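Local atomic coordinates of 6-phosphogluconolactonase (Leishmania braziliensis, PDB entry 3CSS), a protein that probably hydrolyses 6-phosphogluconolactone to 6-phosphogluconate, the second step in the oxidative stage of the pentose phosphate pathway. Residues A[20-25]-A[58-63]; A[86-91]-A[107-112]; A[188-191]-A[197-200]. One frame throughout, in Å; residues are numbered along the deposited sequence. Where two conformers were deposited one is given.

Interaction 1. Residues A[20-25]-A[58-63]; sequences AAREVI and EKDLAL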
loop_
_atom_site.group_PDB
_atom_site.type_symbol
_atom_site.label_atom_id
_atom_site.label_comp_id
_atom_site.label_asym_id
_atom_site.label_seq_id
_atom_site.Cartn_x
_atom_site.Cartn_y
_atom_site.Cartn_z
ATOM N N ALA A 20 -14.315 -4.039 -8.199
ATOM C CA ALA A 20 -13.735 -2.897 -8.926
ATOM C C ALA A 20 -12.210 -2.880 -8.877
ATOM O O ALA A 20 -11.573 -2.596 -9.893
ATOM C CB ALA A 20 -14.303 -1.571 -8.394
ATOM N N ALA A 21 -11.632 -3.207 -7.718
ATOM C CA ALA A 21 -10.164 -3.262 -7.553
ATOM C C ALA A 21 -9.616 -4.405 -8.409
ATOM O O ALA A 21 -8.618 -4.259 -9.109
ATOM C CB ALA A 21 -9.780 -3.447 -6.090
ATOM N N ARG A 22 -10.309 -5.540 -8.373
ATOM C CA ARG A 22 -9.898 -6.691 -9.176
ATOM C C ARG A 22 -9.815 -6.342 -10.665
ATOM O O ARG A 22 -8.857 -6.729 -11.343
ATOM C CB ARG A 22 -10.840 -7.882 -8.940
ATOM C CG ARG A 22 -10.492 -9.123 -9.767
ATOM C CD ARG A 22 -11.361 -10.304 -9.366
ATOM N NE ARG A 22 -11.268 -11.390 -10.346
ATOM C CZ ARG A 22 -12.102 -11.576 -11.370
ATOM N NH1 ARG A 22 -13.145 -10.778 -11.565
ATOM N NH2 ARG A 22 -11.898 -12.588 -12.209
ATOM N N GLU A 23 -10.810 -5.625 -11.166
ATOM C CA GLU A 23 -10.834 -5.217 -12.579
ATOM C C GLU A 23 -9.617 -4.390 -12.987
ATOM O O GLU A 23 -9.073 -4.576 -14.069
ATOM C CB GLU A 23 -12.123 -4.447 -12.908
ATOM C CG GLU A 23 -13.357 -5.337 -13.024
ATOM C CD GLU A 23 -13.145 -6.520 -13.973
ATOM O OE1 GLU A 23 -12.577 -6.314 -15.075
ATOM O OE2 GLU A 23 -13.529 -7.656 -13.615
ATOM N N VAL A 24 -9.192 -3.477 -12.119
ATOM C CA VAL A 24 -7.995 -2.678 -12.372
ATOM C C VAL A 24 -6.747 -3.568 -12.485
ATOM O O VAL A 24 -5.958 -3.437 -13.422
ATOM C CB VAL A 24 -7.775 -1.618 -11.281
ATOM C CG1 VAL A 24 -6.433 -0.886 -11.523
ATOM C CG2 VAL A 24 -8.946 -0.623 -11.230
ATOM N N ILE A 25 -6.595 -4.503 -11.552
ATOM C CA ILE A 25 -5.480 -5.447 -11.579
ATOM C C ILE A 25 -5.487 -6.284 -12.864
ATOM O O ILE A 25 -4.458 -6.394 -13.556
ATOM C CB ILE A 25 -5.488 -6.353 -10.332
ATOM C CG1 ILE A 25 -5.236 -5.505 -9.081
ATOM C CG2 ILE A 25 -4.443 -7.453 -10.464
ATOM C CD1 ILE A 25 -5.624 -6.194 -7.760
ATOM N N GLU A 58 -9.727 -17.184 -5.765
ATOM C CA GLU A 58 -10.768 -18.026 -6.335
ATOM C C GLU A 58 -10.864 -17.939 -7.850
ATOM O O GLU A 58 -11.147 -18.946 -8.499
ATOM C CB GLU A 58 -12.115 -17.680 -5.708
ATOM C CG GLU A 58 -12.165 -17.969 -4.226
ATOM C CD GLU A 58 -11.681 -19.386 -3.906
ATOM O OE1 GLU A 58 -12.287 -20.345 -4.450
ATOM O OE2 GLU A 58 -10.701 -19.532 -3.126
ATOM N N LYS A 59 -10.616 -16.758 -8.411
ATOM C CA LYS A 59 -10.905 -16.494 -9.822
ATOM C C LYS A 59 -9.674 -16.446 -10.730
ATOM O O LYS A 59 -9.763 -16.800 -11.907
ATOM C CB LYS A 59 -11.667 -15.177 -9.966
ATOM C CG LYS A 59 -12.977 -15.071 -9.182
ATOM C CD LYS A 59 -13.995 -16.112 -9.602
ATOM C CE LYS A 59 -15.343 -15.878 -8.933
ATOM N NZ LYS A 59 -16.280 -17.018 -9.120
ATOM N N ASP A 60 -8.534 -15.998 -10.204
ATOM C CA ASP A 60 -7.393 -15.641 -11.044
ATOM C C ASP A 60 -6.107 -16.377 -10.693
ATOM O O ASP A 60 -5.010 -15.955 -11.104
ATOM C CB ASP A 60 -7.158 -14.138 -10.932
ATOM C CG ASP A 60 -8.411 -13.333 -11.209
ATOM O OD1 ASP A 60 -9.026 -13.514 -12.282
ATOM O OD2 ASP A 60 -8.787 -12.511 -10.351
ATOM N N LEU A 61 -6.236 -17.487 -9.965
ATOM C CA LEU A 61 -5.070 -18.173 -9.422
ATOM C C LEU A 61 -4.153 -18.686 -10.531
ATOM O O LEU A 61 -2.933 -18.685 -10.375
ATOM C CB LEU A 61 -5.488 -19.324 -8.494
ATOM C CG LEU A 61 -4.361 -19.966 -7.680
ATOM C CD1 LEU A 61 -3.615 -18.918 -6.831
ATOM C CD2 LEU A 61 -4.896 -21.101 -6.811
ATOM N N ALA A 62 -4.749 -19.091 -11.652
ATOM C CA ALA A 62 -4.001 -19.591 -12.807
ATOM C C ALA A 62 -3.012 -18.562 -13.365
ATOM O O ALA A 62 -1.855 -18.886 -13.628
ATOM C CB ALA A 62 -4.971 -20.051 -13.901
ATOM N N LEU A 63 -3.474 -17.328 -13.536
ATOM C CA LEU A 63 -2.610 -16.245 -14.012
ATOM C C LEU A 63 -1.444 -16.018 -13.052
ATOM O O LEU A 63 -0.313 -15.788 -13.478
ATOM C CB LEU A 63 -3.403 -14.950 -14.195
ATOM C CG LEU A 63 -4.428 -14.961 -15.329
ATOM C CD1 LEU A 63 -5.258 -13.682 -15.327
ATOM C CD2 LEU A 63 -3.725 -15.155 -16.662
#

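Interaction 2. Residues A[86-91]-A[107-112]; sequences SNFSMA and IDRRAA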
loop_
_atom_site.group_PDB
_atom_site.type_symbol
_atom_site.label_atom_id
_atom_site.label_comp_id
_atom_site.label_asym_id
_atom_site.label_seq_id
_atom_site.Cartn_x
_atom_site.Cartn_y
_atom_site.Cartn_z
ATOM N N SER A 86 0.016 -9.450 11.340
ATOM C CA SER A 86 0.878 -9.067 10.221
ATOM C C SER A 86 0.068 -9.070 8.915
ATOM O O SER A 86 -0.845 -9.890 8.726
ATOM C CB SER A 86 2.098 -9.982 10.091
ATOM O OG SER A 86 1.744 -11.209 9.523
ATOM N N ASN A 87 0.433 -8.160 8.017
ATOM C CA ASN A 87 -0.193 -8.096 6.691
ATOM C C ASN A 87 0.171 -9.340 5.875
ATOM O O ASN A 87 -0.639 -9.830 5.098
ATOM C CB ASN A 87 0.177 -6.812 5.935
ATOM C CG ASN A 87 -0.368 -5.554 6.597
ATOM O OD1 ASN A 87 -1.405 -5.589 7.267
ATOM N ND2 ASN A 87 0.300 -4.432 6.367
ATOM N N PHE A 88 1.376 -9.852 6.088
ATOM C CA PHE A 88 1.813 -11.066 5.418
ATOM C C PHE A 88 0.917 -12.254 5.749
ATOM O O PHE A 88 0.528 -13.010 4.871
ATOM C CB PHE A 88 3.252 -11.379 5.780
ATOM C CG PHE A 88 3.784 -12.586 5.079
ATOM C CD1 PHE A 88 4.206 -12.501 3.759
ATOM C CD2 PHE A 88 3.816 -13.809 5.719
ATOM C CE1 PHE A 88 4.709 -13.638 3.099
ATOM C CE2 PHE A 88 4.301 -14.954 5.065
ATOM C CZ PHE A 88 4.745 -14.853 3.747
ATOM N N SER A 89 0.586 -12.410 7.018
ATOM C CA SER A 89 -0.319 -13.472 7.441
ATOM C C SER A 89 -1.658 -13.346 6.723
ATOM O O SER A 89 -2.159 -14.303 6.125
ATOM C CB SER A 89 -0.553 -13.410 8.944
ATOM O OG SER A 89 -1.495 -14.396 9.333
ATOM N N MET A 90 -2.243 -12.156 6.803
ATOM C CA MET A 90 -3.524 -11.911 6.172
ATOM C C MET A 90 -3.474 -12.225 4.673
ATOM O O MET A 90 -4.341 -12.920 4.156
ATOM C CB MET A 90 -3.967 -10.468 6.415
ATOM C CG MET A 90 -5.319 -10.138 5.813
ATOM S SD MET A 90 -5.224 -9.590 4.098
ATOM C CE MET A 90 -4.341 -8.041 4.271
ATOM N N ALA A 91 -2.459 -11.711 3.979
ATOM C CA ALA A 91 -2.319 -11.914 2.528
ATOM C C ALA A 91 -2.083 -13.378 2.153
ATOM O O ALA A 91 -2.564 -13.856 1.126
ATOM C CB ALA A 91 -1.158 -11.070 2.005
ATOM N N ILE A 107 9.709 -9.622 3.456
ATOM C CA ILE A 107 10.341 -8.699 4.395
ATOM C C ILE A 107 10.927 -9.532 5.532
ATOM O O ILE A 107 10.235 -10.369 6.111
ATOM C CB ILE A 107 9.335 -7.682 4.991
ATOM C CG1 ILE A 107 8.724 -6.811 3.883
ATOM C CG2 ILE A 107 10.026 -6.791 6.026
ATOM C CD1 ILE A 107 7.584 -5.895 4.351
ATOM N N ASP A 108 12.195 -9.289 5.844
ATOM C CA ASP A 108 12.870 -9.918 6.974
ATOM C C ASP A 108 12.688 -9.046 8.222
ATOM O O ASP A 108 13.299 -7.991 8.330
ATOM C CB ASP A 108 14.355 -10.097 6.631
ATOM C CG ASP A 108 15.119 -10.849 7.685
ATOM O OD1 ASP A 108 14.520 -11.267 8.702
ATOM O OD2 ASP A 108 16.341 -11.023 7.482
ATOM N N ARG A 109 11.845 -9.483 9.159
ATOM C CA ARG A 109 11.486 -8.650 10.326
ATOM C C ARG A 109 12.315 -8.870 11.558
ATOM O O ARG A 109 12.171 -8.139 12.530
ATOM C CB ARG A 109 10.038 -8.891 10.778
ATOM C CG ARG A 109 9.017 -8.823 9.709
ATOM C CD ARG A 109 8.642 -10.198 9.223
ATOM N NE ARG A 109 7.944 -10.084 7.949
ATOM C CZ ARG A 109 6.659 -9.779 7.830
ATOM N NH1 ARG A 109 5.915 -9.567 8.898
ATOM N NH2 ARG A 109 6.135 -9.678 6.623
ATOM N N ARG A 110 13.176 -9.880 11.524
ATOM C CA ARG A 110 13.933 -10.363 12.690
ATOM C C ARG A 110 14.642 -9.268 13.474
ATOM O O ARG A 110 14.674 -9.270 14.698
ATOM C CB ARG A 110 15.005 -11.352 12.230
ATOM C CG ARG A 110 14.610 -12.815 12.270
ATOM C CD ARG A 110 15.826 -13.620 12.666
ATOM N NE ARG A 110 16.526 -12.937 13.749
ATOM C CZ ARG A 110 16.307 -13.170 15.036
ATOM N NH1 ARG A 110 15.432 -14.097 15.400
ATOM N NH2 ARG A 110 16.972 -12.491 15.957
ATOM N N ALA A 111 15.273 -8.347 12.748
ATOM C CA ALA A 111 16.046 -7.274 13.395
ATOM C C ALA A 111 15.187 -6.364 14.295
ATOM O O ALA A 111 15.716 -5.700 15.188
ATOM C CB ALA A 111 16.782 -6.438 12.348
ATOM N N ALA A 112 13.874 -6.342 14.053
ATOM C CA ALA A 112 12.935 -5.482 14.786
ATOM C C ALA A 112 12.129 -6.180 15.885
ATOM O O ALA A 112 11.573 -5.512 16.742
ATOM C CB ALA A 112 11.965 -4.818 13.797
#

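Interaction 3. Residues A[188-191]-A[197-200]; sequences VSFP and PKVW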
loop_
_atom_site.group_PDB
_atom_site.type_symbol
_atom_site.label_atom_id
_atom_site.label_comp_id
_atom_site.label_asym_id
_atom_site.label_seq_id
_atom_site.Cartn_x
_atom_site.Cartn_y
_atom_site.Cartn_z
ATOM N N VAL A 188 9.935 4.333 7.826
ATOM C CA VAL A 188 9.495 3.749 9.079
ATOM C C VAL A 188 8.501 4.657 9.802
ATOM O O VAL A 188 8.483 5.875 9.598
ATOM C CB VAL A 188 10.718 3.476 9.990
ATOM C CG1 VAL A 188 11.674 2.522 9.278
ATOM C CG2 VAL A 188 11.424 4.768 10.391
ATOM N N SER A 189 7.700 4.065 10.675
ATOM C CA SER A 189 6.754 4.826 11.469
ATOM C C SER A 189 6.232 4.007 12.617
ATOM O O SER A 189 6.281 2.784 12.576
ATOM C CB SER A 189 5.556 5.195 10.614
ATOM O OG SER A 189 4.904 4.010 10.200
ATOM N N PHE A 190 5.715 4.710 13.615
ATOM C CA PHE A 190 4.869 4.120 14.649
ATOM C C PHE A 190 3.450 4.685 14.430
ATOM O O PHE A 190 3.282 5.853 14.024
ATOM C CB PHE A 190 5.390 4.478 16.057
ATOM C CG PHE A 190 4.871 3.572 17.138
ATOM C CD1 PHE A 190 5.495 2.353 17.372
ATOM C CD2 PHE A 190 3.752 3.916 17.894
ATOM C CE1 PHE A 190 5.037 1.491 18.342
ATOM C CE2 PHE A 190 3.272 3.062 18.871
ATOM C CZ PHE A 190 3.934 1.844 19.112
ATOM N N PRO A 191 2.419 3.863 14.658
ATOM C CA PRO A 191 1.072 4.379 14.444
ATOM C C PRO A 191 0.719 5.598 15.280
ATOM O O PRO A 191 1.282 5.828 16.355
ATOM C CB PRO A 191 0.148 3.202 14.803
ATOM C CG PRO A 191 0.998 2.264 15.572
ATOM C CD PRO A 191 2.402 2.451 15.072
ATOM N N PRO A 197 -2.430 -2.100 15.072
ATOM C CA PRO A 197 -1.706 -2.462 16.281
ATOM C C PRO A 197 -0.564 -1.503 16.622
ATOM O O PRO A 197 0.014 -0.889 15.718
ATOM C CB PRO A 197 -1.163 -3.868 15.962
ATOM C CG PRO A 197 -1.154 -3.978 14.520
ATOM C CD PRO A 197 -2.234 -3.087 13.998
ATOM N N LYS A 198 -0.253 -1.398 17.917
ATOM C CA LYS A 198 0.801 -0.528 18.418
ATOM C C LYS A 198 2.161 -1.211 18.247
ATOM O O LYS A 198 2.732 -1.756 19.196
ATOM C CB LYS A 198 0.577 -0.194 19.900
ATOM C CG LYS A 198 -0.727 0.535 20.203
ATOM C CD LYS A 198 -0.819 1.842 19.451
ATOM C CE LYS A 198 -2.049 2.644 19.820
ATOM N NZ LYS A 198 -2.115 3.889 19.003
ATOM N N VAL A 199 2.670 -1.187 17.023
ATOM C CA VAL A 199 3.929 -1.820 16.677
ATOM C C VAL A 199 4.566 -0.995 15.577
ATOM O O VAL A 199 3.851 -0.430 14.721
ATOM C CB VAL A 199 3.731 -3.292 16.173
ATOM C CG1 VAL A 199 2.833 -3.352 14.951
ATOM C CG2 VAL A 199 5.101 -3.998 15.905
ATOM N N TRP A 200 5.896 -0.915 15.596
ATOM C CA TRP A 200 6.640 -0.228 14.543
ATOM C C TRP A 200 6.328 -0.817 13.177
ATOM O O TRP A 200 5.952 -2.004 13.053
ATOM C CB TRP A 200 8.162 -0.215 14.812
ATOM C CG TRP A 200 8.557 0.907 15.702
ATOM C CD1 TRP A 200 8.591 0.903 17.064
ATOM C CD2 TRP A 200 8.949 2.225 15.294
ATOM N NE1 TRP A 200 8.978 2.133 17.529
ATOM C CE2 TRP A 200 9.189 2.969 16.462
ATOM C CE3 TRP A 200 9.120 2.846 14.049
ATOM C CZ2 TRP A 200 9.575 4.307 16.426
ATOM C CZ3 TRP A 200 9.500 4.169 14.014
ATOM C CH2 TRP A 200 9.737 4.883 15.193
HETATM O O HOH W 1 0.339 5.186 19.095
#

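Interaction 1. Residues A[20-25]-A[58-63]
R22, reaching from helix 14-30, meets the carboxylate of D60 in a two-pronged salt bridge that is the polar centre of this contact. The guanidinium presents its NE side rather than its far end: NE bonds to D60 OD2 at 2.7 Å, and NH2 to D60 OD1 at 3.0 Å, one nitrogen to each oxygen. The two flat groups lie within 10° of coplanar, and OD2 receives NE on its syn lone pair, usual in a paired grip. Although both bonds are somewhat tilted, two together restrict the rotation of both groups. The CA atoms of R22 and D60 stand 9.5 Å apart, and arginine suits the span because its chain is extended, with CG anti to the backbone N (chi1 179°). Aspartate, short and buried, keeps its charge close to the backbone where helix 50-59 gives way to helix 61-65.

The bridge and the K59 methylene beside it are close; the far end of K59 and E23, both exposed, make the looser side. K59 CG sits over one guanidinium face, offset toward the rim, and K59 CB is 3.4 Å from R22 NH2, but the chain bends at chi2 and carries the ammonium away, which probably lessens repulsion between like charges. Within the helix, E23 OE2 makes a long, purely electrostatic contact 3.8 Å from R22 NH1, well out of the guanidinium plane. L52, E55 and L56 of helix 50-59 also touch R22. R22, D60 and E23 form a salt-bridge network built on a bidentate, side-on R22-D60 pair, joining helix 14-30 to the junction of two successive helices.

Interaction 2. Residues A[86-91]-A[107-112]
The guanidinium of R109 and the phenyl ring of F88 meet with their planes 66° apart. At the guanidinium edge, near its plane, lies S86 CB, 4.0 Å from R109 NH1. On the opposite side, beyond NE, I107 O lies in the guanidinium plane and accepts from R109 NE, which approaches from above the carbonyl plane, with 3.0 Å between R109 NE and I107 O. F88 comes in obliquely, its CB 3.5 Å from R109 NH2. CG anti to the backbone N (chi1 -178°) leads the rest of the ring off from R109, whose NH2 meets F88 CB and, less closely, F88 CG.

No hydrogen bond passes between 86-91 and 107-112; the contact is van der Waals packing around a charge whose polar partners lie elsewhere. R109 NH2 forms a salt bridge with E76, and NH1 donates to the carbonyl of L79, so together with the I107 bond all three guanidinium nitrogens are used. A buried arginine suits this place because it can satisfy several acceptors at once, and the bend at chi2 brings NE back to the carbonyl two residues earlier.

S86 is the N-cap of helix 87-96: its OG accepts from S89 N at 3.0 Å, a task for which a short hydroxyl side chain is well fitted, and it also bonds to the carbonyl of D83. E76 receives the backbone N-H groups of N87 and F88 as well, so one carboxylate ties the first turn of this helix to R109. The contact thus sits beside strand 69-77, with helix 87-96 on one hand and, beyond I107 and A112, helix 123-140.

Interaction 3. Residues A[188-191]-A[197-200]
This is a buried aromatic and proline contact inside the loop that links edge strand 186-189 to its antiparallel neighbour 201-204; its two arms, 188-191 and 197-200, run in roughly opposite directions. F190 and W200 form its centre in an edge-to-face pair: the edge of the phenyl ring points at the indole's five-membered ring, centroids 4.9 Å apart and planes at 65°. F190 CB adds a CH-pi contact, 4.1 Å from the centroid of the six-membered ring and only 11° off its normal. With CG anti to the backbone N (chi1 -161°), the phenyl ring reaches along the other arm, where F190 CZ meets K198 C at 3.6 Å. Tryptophan suits the inner end, since its broad ring also meets V188 CG2, 4.1 Å from W200 CZ3, while its NE1 bonds to the carbonyl of D118.

P191, lacking an N-H, packs its ring against carbonyls instead, CD lying 3.2 Å from V199 O. At the exposed end, a water bridges P191 O and K198 NZ, the ammonium also bonding to the carbonyls of M195 and P193. K198 centres an inverse gamma turn after the cis peptide before P197, shaping a long beta-hairpin connection closed by an aromatic pair.

Overall arrangement
The three contacts follow one another along the chain without interleaving, and none touches another. Interactions 1 and 3 lie on opposite sides of the chain's centre, their centres about 30 Å apart, whereas interactions 2 and 3 are neighbours, with centres about 13 Å apart and nearest atoms about 6 Å. All belong to one fold built round a mixed eight-stranded sheet. Interaction 1 joins helices, one of which, 14-30, packs on strand 252-257 of the parallel part. Interactions 2 and 3 both touch strand 69-77 and helix 123-140, where the sheet turns antiparallel through 201-204 to its edge strand 186-189. They occupy different regions: helices near the parallel part, loops and a helix start near the antiparallel end.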